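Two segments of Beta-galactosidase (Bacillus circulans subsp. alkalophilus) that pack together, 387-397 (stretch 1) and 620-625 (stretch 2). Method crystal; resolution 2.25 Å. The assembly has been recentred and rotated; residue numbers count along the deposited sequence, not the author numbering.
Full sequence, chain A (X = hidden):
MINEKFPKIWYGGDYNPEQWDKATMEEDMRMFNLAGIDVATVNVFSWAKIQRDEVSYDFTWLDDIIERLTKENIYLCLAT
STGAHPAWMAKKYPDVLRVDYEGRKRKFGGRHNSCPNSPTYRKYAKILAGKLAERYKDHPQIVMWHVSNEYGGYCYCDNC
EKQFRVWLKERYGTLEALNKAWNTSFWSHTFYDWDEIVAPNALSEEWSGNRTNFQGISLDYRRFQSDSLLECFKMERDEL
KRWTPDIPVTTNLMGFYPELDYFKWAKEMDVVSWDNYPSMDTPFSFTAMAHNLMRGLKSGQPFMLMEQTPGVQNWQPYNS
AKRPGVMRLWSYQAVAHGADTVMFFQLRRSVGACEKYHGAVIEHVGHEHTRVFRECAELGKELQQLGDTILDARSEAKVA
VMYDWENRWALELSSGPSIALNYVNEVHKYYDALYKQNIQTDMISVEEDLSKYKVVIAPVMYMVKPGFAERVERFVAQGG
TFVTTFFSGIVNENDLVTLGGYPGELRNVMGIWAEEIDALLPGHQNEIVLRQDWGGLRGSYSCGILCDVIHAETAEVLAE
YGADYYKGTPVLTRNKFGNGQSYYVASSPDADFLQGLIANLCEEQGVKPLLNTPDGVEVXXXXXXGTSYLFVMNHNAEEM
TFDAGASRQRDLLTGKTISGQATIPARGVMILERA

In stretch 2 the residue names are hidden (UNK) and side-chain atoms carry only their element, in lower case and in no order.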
# COMPACT_ATOMS: atom_id res chain seq x y z
N GLY A 387 39.94 0.18 31.17
CA GLY A 387 41.18 -0.10 30.47
C GLY A 387 41.05 -1.36 29.61
O GLY A 387 40.07 -1.50 28.89
N ASP A 388 42.02 -2.27 29.72
CA ASP A 388 42.08 -3.42 28.82
C ASP A 388 41.37 -4.65 29.34
O ASP A 388 41.41 -5.70 28.71
CB ASP A 388 43.53 -3.77 28.48
CG ASP A 388 44.30 -4.33 29.68
OD1 ASP A 388 45.55 -4.42 29.59
OD2 ASP A 388 43.68 -4.67 30.71
N THR A 389 40.72 -4.52 30.50
CA THR A 389 40.22 -5.67 31.25
C THR A 389 39.44 -6.71 30.43
O THR A 389 39.70 -7.90 30.52
CB THR A 389 39.33 -5.22 32.44
OG1 THR A 389 40.04 -4.26 33.23
CG2 THR A 389 38.96 -6.41 33.32
N ILE A 390 38.50 -6.25 29.62
CA ILE A 390 37.55 -7.11 28.94
C ILE A 390 38.03 -7.52 27.54
O ILE A 390 37.59 -8.52 26.98
CB ILE A 390 36.20 -6.39 28.83
CG1 ILE A 390 35.63 -6.16 30.22
CG2 ILE A 390 35.21 -7.18 27.97
CD1 ILE A 390 34.34 -5.36 30.22
N LEU A 391 38.95 -6.75 26.97
CA LEU A 391 39.37 -6.98 25.60
C LEU A 391 39.70 -8.45 25.33
O LEU A 391 40.21 -9.16 26.20
CB LEU A 391 40.55 -6.08 25.27
CG LEU A 391 40.27 -4.59 25.44
CD1 LEU A 391 41.41 -3.74 24.88
CD2 LEU A 391 38.95 -4.21 24.78
N ASP A 392 39.38 -8.91 24.12
CA ASP A 392 39.65 -10.29 23.69
C ASP A 392 38.89 -11.37 24.47
O ASP A 392 39.01 -12.55 24.17
CB ASP A 392 41.15 -10.59 23.70
CG ASP A 392 41.91 -9.82 22.64
OD1 ASP A 392 41.38 -9.71 21.52
OD2 ASP A 392 43.02 -9.32 22.94
N ALA A 393 38.10 -10.98 25.46
CA ALA A 393 37.29 -11.95 26.19
C ALA A 393 36.30 -12.63 25.24
O ALA A 393 35.79 -12.00 24.32
CB ALA A 393 36.55 -11.28 27.33
N ARG A 394 36.03 -13.91 25.46
CA ARG A 394 35.23 -14.67 24.51
C ARG A 394 34.08 -15.45 25.15
O ARG A 394 34.07 -15.65 26.36
CB ARG A 394 36.13 -15.59 23.69
CG ARG A 394 37.14 -14.80 22.86
CD ARG A 394 38.23 -15.68 22.29
NE ARG A 394 37.82 -16.34 21.06
CZ ARG A 394 38.05 -15.87 19.84
NH1 ARG A 394 38.71 -14.71 19.67
NH2 ARG A 394 37.63 -16.55 18.78
N SER A 395 33.11 -15.85 24.34
CA SER A 395 32.02 -16.69 24.81
C SER A 395 32.47 -18.13 24.97
O SER A 395 33.26 -18.64 24.16
CB SER A 395 30.84 -16.66 23.82
OG SER A 395 29.93 -17.71 24.11
N GLU A 396 31.98 -18.80 26.01
CA GLU A 396 32.20 -20.23 26.19
C GLU A 396 30.87 -20.98 26.22
O GLU A 396 30.71 -21.97 26.93
CB GLU A 396 33.07 -20.51 27.43
CG GLU A 396 34.55 -20.20 27.15
CD GLU A 396 35.49 -20.47 28.31
OE1 GLU A 396 35.02 -20.94 29.38
OE2 GLU A 396 36.70 -20.21 28.14
N ALA A 397 29.93 -20.47 25.43
CA ALA A 397 28.62 -21.08 25.26
C ALA A 397 28.72 -22.58 25.01
O ALA A 397 29.65 -23.04 24.34
CB ALA A 397 27.87 -20.42 24.12
N UNK A 620 24.95 -12.22 30.67
CA UNK A 620 25.76 -12.83 29.63
C UNK A 620 27.21 -12.86 30.06
O UNK A 620 27.63 -12.07 30.90
c UNK A 620 25.60 -12.07 28.32
N UNK A 621 27.99 -13.77 29.48
CA UNK A 621 29.33 -14.02 29.96
C UNK A 621 30.38 -13.89 28.88
O UNK A 621 30.20 -14.39 27.77
c UNK A 621 30.82 -15.75 31.14
o UNK A 621 31.39 -17.59 32.58
o UNK A 621 30.76 -18.06 30.53
c UNK A 621 29.42 -15.41 30.60
c UNK A 621 31.01 -17.24 31.44
N UNK A 622 31.48 -13.23 29.21
CA UNK A 622 32.69 -13.29 28.41
C UNK A 622 33.82 -13.78 29.31
O UNK A 622 33.88 -13.45 30.49
n UNK A 622 35.19 -9.08 24.08
c UNK A 622 32.39 -10.02 26.25
c UNK A 622 34.10 -8.96 24.81
c UNK A 622 33.03 -11.92 27.80
n UNK A 622 33.57 -10.03 25.40
c UNK A 622 32.02 -11.42 26.77
n UNK A 622 33.55 -7.76 24.96
N UNK A 623 34.72 -14.57 28.73
CA UNK A 623 35.78 -15.23 29.49
C UNK A 623 37.14 -14.90 28.90
O UNK A 623 37.34 -14.98 27.69
c UNK A 623 34.30 -17.14 30.21
c UNK A 623 36.79 -17.45 30.10
c UNK A 623 35.59 -16.76 29.48
N UNK A 624 38.08 -14.54 29.75
CA UNK A 624 39.42 -14.17 29.30
C UNK A 624 40.42 -14.94 30.15
O UNK A 624 40.54 -14.70 31.36
c UNK A 624 40.98 -12.15 28.93
c UNK A 624 42.11 -9.97 28.34
c UNK A 624 41.13 -10.67 29.26
n UNK A 624 41.97 -8.48 28.48
c UNK A 624 39.63 -12.66 29.44
N UNK A 625 41.10 -15.89 29.52
CA UNK A 625 41.99 -16.82 30.22
C UNK A 625 41.32 -17.62 31.35
O UNK A 625 40.53 -18.54 31.10
n UNK A 625 44.43 -16.42 28.59
c UNK A 625 43.24 -16.07 30.68
c UNK A 625 44.04 -15.53 29.50
o UNK A 625 44.28 -14.32 29.39
O HOH W 1 30.63 -17.11 28.14

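Position 620 carries a single side-chain carbon, a CB and nothing more, and it touches nothing on stretch 1. This is Ala620, a small residue, itself buried in the strand.

Position 621 has three side-chain carbons in a row, the third bearing two oxygens: a carboxylate two carbons beyond CA's own substituent CB. None of these atoms comes within 4.5 Å of any atom of stretch 1; the link is through water. The residue is Glu621. Water 1 accepts from Glu396 N (3.0 Å) and donates to Glu621 OE1 (2.6 Å), with a weak bond to Glu621 O (2.8 Å). The extended side chain carries OE1 to the water that the residue's own carbonyl also binds, weakly.

At position 622 three carbons lead to a nitrogen, then to a carbon carrying two more nitrogens, a planar guanidinium that lies beside the carbonyl of Ala393. The residue is Arg622. Its NE and NH2 both donate to Ala393 O, at 3.2 and 3.0 Å; the oxygen sits near the guanidinium plane, at its edge, where the N-H groups point. Over one face lies Ile390, with CG2 3.5 Å from Arg622 NH1, so the flat group joins polar contact at its rim to apolar contact above. Arg622 CB also packs 3.6 Å from Ala393 CB.

Position 623 shows three carbons, the first carrying the other two, a branch at CB with no polar atom; one branch carbon lies 3.4 Å from Glu396 OE2. This is Val623, and that carbon is CG1. A beta-branched side chain suits an extended strand. The backbone does more: Arg394 N donates to Val623 O (2.8 Å) and Val623 N to Arg394 O (2.7 Å).

Position 624 has four carbons in a row ending in nitrogen, nearly fully extended, with all four chi angles t. Its CB lies 4.0 Å from Ala393 CB, and the terminal nitrogen lies among carbonyl oxygens of stretch 1. The residue is Lys624. The chain reaches along stretch 1 until Lys624 NZ donates to Thr389 O (3.1 Å) and, weakly, to Leu391 O (3.0 Å). A long chain with a cationic end is well suited to gathering such carbonyl oxygens.

Position 625 has two carbons, the second bearing one oxygen and one nitrogen, a short amide that makes no contact with stretch 1. It is Asn625, exposed where the strand has ended. Its phi is positive (56°), which asparagine tolerates better than most residues other than glycine, and its polar amide suits exposure.

The contact therefore centres on a single antiparallel bridge, Arg394 with Val623. Around it, Arg622 and Lys624 use cationic ends to bind backbone carbonyls in and beside the type II turn from Ile390 to Ala393, and Ala393 points its CB toward the strand, where it packs against the CB atoms of Arg622 and Lys624.

Stretch 2 620-625: AERVKN
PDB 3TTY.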